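Local coordinates for alcohol dehydrogenase superfamily protein (Novosphingobium aromaticivorans, PDB 3GAZ) that probably acts as an NADP-dependent oxidoreductase of the medium-chain dehydrogenase/reductase superfamily, its substrate not being established, at residues His270-Asn275 and Ala279-Met284; Gly33-Gln38 and Arg114-Lys119; Met69-Thr74 and Gln107-Asp112. One frame throughout, in Å; residues are numbered along the deposited sequence.

Contact 1. Residues His270-Asn275 and Ala279-Met284; sequences HTLLAN and AHFGEM
Thr271 and Leu272 meet Phe281 where two successive helices, 270-274 and 278-293, joined by a short connection, pack together. The backbones stay well apart, the nearest CA atoms being those of Thr271 and Phe281 at 8.4 Å, and the ring spans the gap. Thr271 comes at it from the opposite direction. Its CG2 sits over one face, 3.8 Å from the ring centroid and 14° off the normal, a CH-pi contact displaced slightly toward the rim. CB closes in on CZ of Phe281 at 3.5 Å, and OG1 lies 3.5 Å from CE1. With OG1 turned beside the backbone N (chi1 -68°), CG2 stands anti to that N and is directed at the ring, while OG1 gives a weak hydrogen bond with the carbonyl O of Glu276 in the connection. Leu272 packs obliquely beside the CE2 corner of the ring, its CG 4.0 Å from CE2 of Phe281. Leu272 and Phe281 both also touch Leu94 of strand 90-94. Leu115 and Ile136 touch Phe281 as well, so the ring is buried among several elements. Replacing Phe281 with an alanine would probably leave Thr271 CG2 without its aromatic face and open a gap beside Leu272 and Leu94. Helix 278-293 also packs on helix 132-145, where Met284 touches Ile136, Trp139 and Glu140. The chain has by now left the last strand of the parallel nucleotide-binding sheet, and the helix pair returns to lie against the GroES-like domain, as in medium-chain dehydrogenases.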
loop_
_atom_site.group_PDB
_atom_site.type_symbol
_atom_site.label_atom_id
_atom_site.label_comp_id
_atom_site.label_asym_id
_atom_site.label_seq_id
_atom_site.Cartn_x
_atom_site.Cartn_y
_atom_site.Cartn_z
ATOM N N HIS A 270 5.052 9.215 4.456
ATOM C CA HIS A 270 3.631 9.397 4.751
ATOM C C HIS A 270 2.831 9.837 3.538
ATOM O O HIS A 270 1.729 9.344 3.298
ATOM C CB HIS A 270 3.407 10.388 5.910
ATOM C CG HIS A 270 1.962 10.549 6.295
ATOM N ND1 HIS A 270 1.184 11.591 5.844
ATOM C CD2 HIS A 270 1.140 9.749 7.017
ATOM C CE1 HIS A 270 -0.061 11.427 6.265
ATOM N NE2 HIS A 270 -0.113 10.316 6.976
ATOM N N THR A 271 3.390 10.753 2.767
ATOM C CA THR A 271 2.703 11.247 1.581
ATOM C C THR A 271 2.294 10.135 0.633
ATOM O O THR A 271 1.182 10.131 0.108
ATOM C CB THR A 271 3.584 12.225 0.822
ATOM O OG1 THR A 271 3.738 13.401 1.615
ATOM C CG2 THR A 271 2.976 12.569 -0.536
ATOM N N LEU A 272 3.207 9.199 0.404
ATOM C CA LEU A 272 2.929 8.080 -0.490
ATOM C C LEU A 272 2.105 6.978 0.155
ATOM O O LEU A 272 1.354 6.290 -0.520
ATOM C CB LEU A 272 4.235 7.477 -1.013
ATOM C CG LEU A 272 5.155 8.337 -1.900
ATOM C CD1 LEU A 272 6.377 7.557 -2.329
ATOM C CD2 LEU A 272 4.399 8.754 -3.128
ATOM N N LEU A 273 2.248 6.807 1.462
ATOM C CA LEU A 273 1.521 5.748 2.172
ATOM C C LEU A 273 0.064 6.092 2.429
ATOM O O LEU A 273 -0.791 5.216 2.480
ATOM C CB LEU A 273 2.208 5.448 3.511
ATOM C CG LEU A 273 3.643 4.899 3.413
ATOM C CD1 LEU A 273 4.265 4.858 4.785
ATOM C CD2 LEU A 273 3.622 3.513 2.828
ATOM N N ALA A 274 -0.197 7.382 2.602
ATOM C CA ALA A 274 -1.542 7.867 2.901
ATOM C C ALA A 274 -2.197 8.673 1.786
ATOM O O ALA A 274 -3.375 9.001 1.870
ATOM C CB ALA A 274 -1.515 8.708 4.178
ATOM N N ASN A 275 -1.436 8.996 0.747
ATOM C CA ASN A 275 -1.956 9.773 -0.374
ATOM C C ASN A 275 -2.434 11.170 0.007
ATOM O O ASN A 275 -3.552 11.566 -0.328
ATOM C CB ASN A 275 -3.093 9.017 -1.077
ATOM C CG ASN A 275 -2.585 7.898 -1.959
ATOM O OD1 ASN A 275 -1.810 8.133 -2.886
ATOM N ND2 ASN A 275 -3.015 6.668 -1.673
ATOM N N ALA A 279 0.836 16.825 -4.192
ATOM C CA ALA A 279 1.280 17.967 -4.985
ATOM C C ALA A 279 2.562 18.602 -4.450
ATOM O O ALA A 279 3.364 19.140 -5.215
ATOM C CB ALA A 279 0.173 19.012 -5.053
ATOM N N HIS A 280 2.750 18.546 -3.135
ATOM C CA HIS A 280 3.935 19.126 -2.509
ATOM C C HIS A 280 5.215 18.461 -3.026
ATOM O O HIS A 280 6.273 19.088 -3.074
ATOM C CB HIS A 280 3.837 18.977 -0.986
ATOM C CG HIS A 280 4.904 19.706 -0.230
ATOM N ND1 HIS A 280 5.216 21.028 -0.470
ATOM C CD2 HIS A 280 5.707 19.309 0.787
ATOM C CE1 HIS A 280 6.165 21.412 0.366
ATOM N NE2 HIS A 280 6.481 20.388 1.138
ATOM N N PHE A 281 5.118 17.191 -3.412
ATOM C CA PHE A 281 6.284 16.467 -3.916
ATOM C C PHE A 281 6.817 17.076 -5.205
ATOM O O PHE A 281 7.995 17.423 -5.286
ATOM C CB PHE A 281 5.944 14.991 -4.128
ATOM C CG PHE A 281 6.221 14.131 -2.926
ATOM C CD1 PHE A 281 6.221 14.678 -1.645
ATOM C CD2 PHE A 281 6.494 12.776 -3.074
ATOM C CE1 PHE A 281 6.491 13.887 -0.528
ATOM C CE2 PHE A 281 6.763 11.978 -1.969
ATOM C CZ PHE A 281 6.763 12.537 -0.689
ATOM N N GLY A 282 5.955 17.196 -6.210
ATOM C CA GLY A 282 6.378 17.783 -7.470
ATOM C C GLY A 282 6.868 19.205 -7.259
ATOM O O GLY A 282 7.789 19.671 -7.931
ATOM N N GLU A 283 6.248 19.905 -6.317
ATOM C CA GLU A 283 6.640 21.274 -6.023
ATOM C C GLU A 283 8.067 21.324 -5.488
ATOM O O GLU A 283 8.864 22.155 -5.918
ATOM C CB GLU A 283 5.678 21.897 -5.008
ATOM C CG GLU A 283 4.278 22.158 -5.551
ATOM C CD GLU A 283 4.280 23.063 -6.770
ATOM O OE1 GLU A 283 4.454 22.553 -7.897
ATOM O OE2 GLU A 283 4.117 24.290 -6.600
HETATM N N MSE A 284 8.390 20.435 -4.551
HETATM C CA MSE A 284 9.737 20.402 -3.988
HETATM C C MSE A 284 10.760 20.044 -5.073
HETATM O O MSE A 284 11.857 20.590 -5.093
HETATM C CB MSE A 284 9.829 19.398 -2.823
HETATM C CG MSE A 284 9.217 19.884 -1.491
HETATM SE SE MSE A 284 9.474 18.762 -0.062
HETATM C CE MSE A 284 8.253 17.464 -0.464
#

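Contact 2. Residues Gly33-Gln38 and Arg114-Lys119; sequences GQVLVQ and RLLASK
Around Val35 and Leu116 the two backbones run in broadly the same direction yet too far apart to pair, with 9.3 Å between the CA atoms of these two residues. Segment 33-38 is an extended strand from Gln34 onward; segment 114-119 leaves a short 3-10 turn and becomes extended near Leu116. Each bonds to other strands: Val35 pairs through its backbone with Val111 and Leu36 with Val76, while strand 116-118 joins strand 90-94. What faces across the gap is side chain alone. Alternation along the strand aims Val35 and Val37 at Leu116, while Gln34 and Leu36 point away. One methyl of the leucine, CD1, does all the touching. Its chain is stretched, with CD1 anti to CA (chi2 169°), and it meets Val35 tip to tip, CD1 to CG2 at 3.3 Å. That is tighter than usual van der Waals contact, so the exact placing of these two methyls is doubtful. Val37 instead slides past the leucine in the opposite direction, its CG2 lying 3.8 Å from the same CD1. These elements belong to the curled beta-sheet of the GroES-like domain found in alcohol dehydrogenases, and the three residues help fill its hydrophobic interior. The two valines turn differently to offer the methyls: Val35 puts CG2 between the backbone N and the carbonyl carbon, whereas Val37 puts CG2 anti to its carbonyl carbon. The leucine methyl rests against both of these branches. Phe85 and Val111 pack on Leu116, and Val78 and Val82 on Val35. At the start of segment 114-119, Arg114 makes a salt bridge with Asp112 and packs on Asp323 of the second subunit.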
loop_
_atom_site.group_PDB
_atom_site.type_symbol
_atom_site.label_atom_id
_atom_site.label_comp_id
_atom_site.label_asym_id
_atom_site.label_seq_id
_atom_site.Cartn_x
_atom_site.Cartn_y
_atom_site.Cartn_z
ATOM N N GLY A 33 -5.284 11.387 -14.495
ATOM C CA GLY A 33 -4.402 12.015 -13.531
ATOM C C GLY A 33 -2.996 11.439 -13.525
ATOM O O GLY A 33 -2.109 11.999 -12.883
ATOM N N GLN A 34 -2.785 10.330 -14.232
ATOM C CA GLN A 34 -1.464 9.693 -14.300
ATOM C C GLN A 34 -0.826 9.821 -15.682
ATOM O O GLN A 34 -1.498 10.107 -16.674
ATOM C CB GLN A 34 -1.552 8.189 -14.008
ATOM C CG GLN A 34 -2.163 7.767 -12.690
ATOM C CD GLN A 34 -2.085 6.257 -12.503
ATOM O OE1 GLN A 34 -2.503 5.489 -13.376
ATOM N NE2 GLN A 34 -1.547 5.824 -11.369
ATOM N N VAL A 35 0.483 9.587 -15.732
ATOM C CA VAL A 35 1.224 9.590 -16.987
ATOM C C VAL A 35 2.035 8.304 -16.951
ATOM O O VAL A 35 2.381 7.821 -15.871
ATOM C CB VAL A 35 2.195 10.798 -17.125
ATOM C CG1 VAL A 35 1.411 12.095 -17.205
ATOM C CG2 VAL A 35 3.182 10.823 -15.966
ATOM N N LEU A 36 2.307 7.728 -18.118
ATOM C CA LEU A 36 3.094 6.507 -18.174
ATOM C C LEU A 36 4.531 6.928 -18.397
ATOM O O LEU A 36 4.848 7.582 -19.388
ATOM C CB LEU A 36 2.633 5.603 -19.322
ATOM C CG LEU A 36 3.374 4.265 -19.426
ATOM C CD1 LEU A 36 3.099 3.423 -18.180
ATOM C CD2 LEU A 36 2.932 3.517 -20.679
ATOM N N VAL A 37 5.402 6.559 -17.466
ATOM C CA VAL A 37 6.798 6.926 -17.578
ATOM C C VAL A 37 7.660 5.780 -18.055
ATOM O O VAL A 37 7.601 4.677 -17.513
ATOM C CB VAL A 37 7.370 7.404 -16.225
ATOM C CG1 VAL A 37 8.852 7.770 -16.388
ATOM C CG2 VAL A 37 6.572 8.597 -15.710
ATOM N N GLN A 38 8.446 6.038 -19.090
ATOM C CA GLN A 38 9.367 5.036 -19.589
ATOM C C GLN A 38 10.592 5.346 -18.746
ATOM O O GLN A 38 11.233 6.382 -18.927
ATOM C CB GLN A 38 9.662 5.257 -21.068
ATOM C CG GLN A 38 10.638 4.255 -21.652
ATOM C CD GLN A 38 10.677 4.309 -23.164
ATOM O OE1 GLN A 38 10.875 5.372 -23.755
ATOM N NE2 GLN A 38 10.489 3.158 -23.801
ATOM N N ARG A 114 1.174 14.587 -10.191
ATOM C CA ARG A 114 1.565 15.462 -9.086
ATOM C C ARG A 114 2.901 15.109 -8.438
ATOM O O ARG A 114 3.546 15.967 -7.828
ATOM C CB ARG A 114 0.470 15.465 -8.024
ATOM C CG ARG A 114 -0.833 16.105 -8.488
ATOM C CD ARG A 114 -1.916 15.949 -7.440
ATOM N NE ARG A 114 -2.397 14.574 -7.360
ATOM C CZ ARG A 114 -3.340 14.160 -6.520
ATOM N NH1 ARG A 114 -3.905 15.015 -5.677
ATOM N NH2 ARG A 114 -3.729 12.892 -6.532
ATOM N N LEU A 115 3.311 13.852 -8.568
ATOM C CA LEU A 115 4.565 13.384 -7.989
ATOM C C LEU A 115 5.771 13.686 -8.878
ATOM O O LEU A 115 6.919 13.579 -8.438
ATOM C CB LEU A 115 4.499 11.873 -7.756
ATOM C CG LEU A 115 3.491 11.344 -6.732
ATOM C CD1 LEU A 115 3.498 9.816 -6.744
ATOM C CD2 LEU A 115 3.839 11.873 -5.352
ATOM N N LEU A 116 5.505 14.066 -10.122
ATOM C CA LEU A 116 6.563 14.345 -11.084
ATOM C C LEU A 116 6.904 15.806 -11.323
ATOM O O LEU A 116 6.098 16.703 -11.081
ATOM C CB LEU A 116 6.210 13.708 -12.428
ATOM C CG LEU A 116 6.152 12.181 -12.458
ATOM C CD1 LEU A 116 5.541 11.724 -13.766
ATOM C CD2 LEU A 116 7.555 11.613 -12.273
ATOM N N ALA A 117 8.119 16.018 -11.817
ATOM C CA ALA A 117 8.625 17.340 -12.155
ATOM C C ALA A 117 9.571 17.138 -13.332
ATOM O O ALA A 117 10.224 16.092 -13.439
ATOM C CB ALA A 117 9.375 17.945 -10.976
ATOM N N SER A 118 9.642 18.125 -14.219
ATOM C CA SER A 118 10.523 18.022 -15.371
ATOM C C SER A 118 11.938 17.757 -14.885
ATOM O O SER A 118 12.367 18.306 -13.866
ATOM C CB SER A 118 10.488 19.317 -16.190
ATOM O OG SER A 118 9.204 19.525 -16.753
ATOM N N LYS A 119 12.659 16.907 -15.605
ATOM C CA LYS A 119 14.029 16.588 -15.235
ATOM C C LYS A 119 14.930 17.791 -15.487
ATOM O O LYS A 119 14.811 18.452 -16.514
ATOM C CB LYS A 119 14.546 15.404 -16.053
ATOM C CG LYS A 119 15.981 15.004 -15.696
ATOM C CD LYS A 119 16.511 13.889 -16.582
ATOM C CE LYS A 119 16.825 14.389 -17.980
ATOM N NZ LYS A 119 17.866 15.455 -17.961
#

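Contact 3. Residues Met69-Thr74 and Gln107-Asp112; sequences MDLAGT and QFAAVD
Leu71 extends one branch onto Ala109 and Val111 of the facing strand. The branch is CD2, which lies 4.4 Å from CB of Ala109 and equally 4.4 Å from CG2 of Val111, loose van der Waals distances for methyl carbons. The latter two atoms, CB of Ala109 and CG2 of Val111, are 4.1 Å apart, so the leucine methyl rests over two alternate residues of the strand. Leu71 reaches this pose with CG between its own backbone N and carbonyl carbon (chi1 64°), an unusual choice for leucine. Val111 turns CG1 anti to its backbone N (chi1 -176°), leaving CG2 as the methyl offered to CD2. Ala109 and Val111 point toward Leu71, whereas the CB of Phe108, just before Ala109, points away from it. The strands themselves run steeply across one another, and the closest CA atoms, those of Leu71 and Ala109, are 9.3 Å apart. Both strands flank strand 34-39 in the strongly curled sheet of the GroES-like domain, and this curl turns them face to face across its apolar interior. Ile39 of the intervening strand touches both Leu71 and Ala109. Backbone bonds hold strand 70-78 in the sheet: Leu71 pairs with Gly93, and Ala72 with Glu40 and Ala41. Asp70, next to Leu71, is itself buried; its OD1 accepts a hydrogen bond from the N of Leu133, in helix 132-145, and its carbonyl O is bonded by OG1 of Thr104.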
loop_
_atom_site.group_PDB
_atom_site.type_symbol
_atom_site.label_atom_id
_atom_site.label_comp_id
_atom_site.label_asym_id
_atom_site.label_seq_id
_atom_site.Cartn_x
_atom_site.Cartn_y
_atom_site.Cartn_z
HETATM N N MSE A 69 12.343 3.319 -5.285
HETATM C CA MSE A 69 11.458 4.453 -5.032
HETATM C C MSE A 69 11.633 5.665 -5.952
HETATM O O MSE A 69 10.664 6.374 -6.239
HETATM C CB MSE A 69 11.624 4.898 -3.569
HETATM C CG MSE A 69 11.519 3.759 -2.557
HETATM SE SE MSE A 69 11.928 4.267 -0.848
HETATM C CE MSE A 69 13.537 3.861 -0.764
ATOM N N ASP A 70 12.865 5.906 -6.396
ATOM C CA ASP A 70 13.176 7.049 -7.261
ATOM C C ASP A 70 13.297 6.683 -8.740
ATOM O O ASP A 70 13.743 5.587 -9.087
ATOM C CB ASP A 70 14.505 7.698 -6.854
ATOM C CG ASP A 70 14.461 8.360 -5.483
ATOM O OD1 ASP A 70 13.455 9.036 -5.173
ATOM O OD2 ASP A 70 15.454 8.226 -4.727
ATOM N N LEU A 71 12.915 7.614 -9.610
ATOM C CA LEU A 71 13.043 7.379 -11.037
ATOM C C LEU A 71 13.359 8.639 -11.823
ATOM O O LEU A 71 13.248 9.761 -11.319
ATOM C CB LEU A 71 11.776 6.731 -11.610
ATOM C CG LEU A 71 10.429 7.466 -11.607
ATOM C CD1 LEU A 71 10.472 8.697 -12.509
ATOM C CD2 LEU A 71 9.354 6.500 -12.101
ATOM N N ALA A 72 13.780 8.420 -13.063
ATOM C CA ALA A 72 14.082 9.486 -14.005
ATOM C C ALA A 72 13.814 8.833 -15.352
ATOM O O ALA A 72 14.300 7.732 -15.620
ATOM C CB ALA A 72 15.541 9.908 -13.899
ATOM N N GLY A 73 13.023 9.485 -16.192
ATOM C CA GLY A 73 12.730 8.899 -17.486
ATOM C C GLY A 73 12.016 9.850 -18.423
ATOM O O GLY A 73 12.185 11.065 -18.341
ATOM N N THR A 74 11.208 9.284 -19.310
ATOM C CA THR A 74 10.466 10.064 -20.287
ATOM C C THR A 74 8.995 9.665 -20.307
ATOM O O THR A 74 8.653 8.493 -20.149
ATOM C CB THR A 74 11.055 9.858 -21.704
ATOM O OG1 THR A 74 12.406 10.334 -21.733
ATOM C CG2 THR A 74 10.237 10.613 -22.744
ATOM N N GLN A 107 10.799 -1.145 -16.506
ATOM C CA GLN A 107 10.931 -0.327 -17.699
ATOM C C GLN A 107 9.871 0.768 -17.748
ATOM O O GLN A 107 10.100 1.816 -18.342
ATOM C CB GLN A 107 10.835 -1.193 -18.958
ATOM C CG GLN A 107 11.992 -2.164 -19.125
ATOM C CD GLN A 107 11.891 -2.955 -20.410
ATOM O OE1 GLN A 107 10.840 -3.524 -20.718
ATOM N NE2 GLN A 107 12.985 -2.998 -21.170
ATOM N N PHE A 108 8.720 0.525 -17.117
ATOM C CA PHE A 108 7.630 1.505 -17.108
ATOM C C PHE A 108 6.946 1.620 -15.746
ATOM O O PHE A 108 7.027 0.720 -14.916
ATOM C CB PHE A 108 6.558 1.124 -18.133
ATOM C CG PHE A 108 7.058 1.041 -19.541
ATOM C CD1 PHE A 108 7.074 2.169 -20.354
ATOM C CD2 PHE A 108 7.518 -0.168 -20.057
ATOM C CE1 PHE A 108 7.545 2.095 -21.665
ATOM C CE2 PHE A 108 7.991 -0.252 -21.365
ATOM C CZ PHE A 108 8.005 0.881 -22.171
ATOM N N ALA A 109 6.261 2.738 -15.539
ATOM C CA ALA A 109 5.520 2.974 -14.310
ATOM C C ALA A 109 4.439 4.021 -14.562
ATOM O O ALA A 109 4.703 5.063 -15.165
ATOM C CB ALA A 109 6.454 3.445 -13.202
ATOM N N ALA A 110 3.222 3.721 -14.122
ATOM C CA ALA A 110 2.094 4.640 -14.258
ATOM C C ALA A 110 2.158 5.474 -12.981
ATOM O O ALA A 110 1.991 4.943 -11.881
ATOM C CB ALA A 110 0.783 3.862 -14.325
ATOM N N VAL A 111 2.398 6.773 -13.131
ATOM C CA VAL A 111 2.554 7.660 -11.982
ATOM C C VAL A 111 1.638 8.876 -11.953
ATOM O O VAL A 111 1.387 9.503 -12.984
ATOM C CB VAL A 111 4.007 8.181 -11.907
ATOM C CG1 VAL A 111 4.200 9.038 -10.661
ATOM C CG2 VAL A 111 4.976 7.012 -11.925
ATOM N N ASP A 112 1.166 9.212 -10.753
ATOM C CA ASP A 112 0.308 10.375 -10.552
ATOM C C ASP A 112 1.155 11.586 -10.933
ATOM O O ASP A 112 2.233 11.795 -10.367
ATOM C CB ASP A 112 -0.111 10.470 -9.082
ATOM C CG ASP A 112 -1.093 11.601 -8.821
ATOM O OD1 ASP A 112 -0.793 12.764 -9.172
ATOM O OD2 ASP A 112 -2.170 11.323 -8.249
#

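How the contacts relate
Contacts 2 and 3 lie side by side in the same curled sheet, with centres about 7 Å apart. Strand 34-39 joins them: the N of Gln38 probably bonds the O of Thr74 at 2.7 Å, and the N of Val37 probably bonds the O of Ala109 at 2.8 Å. Along the chain, contact 3 is nested within the loop closed by contact 2. Contact 1, about 13 Å from contact 2 by centres, comes later in sequence and touches it through CD2 of Phe281 and CD2 of Leu115 at 3.6 Å. Contacts 1 and 3 stay about 6 Å apart at their nearest atoms. None of the six segments includes the GxGxxG pattern at Gly159-Gly164, which probably belongs to the nucleotide-binding Rossmann fold.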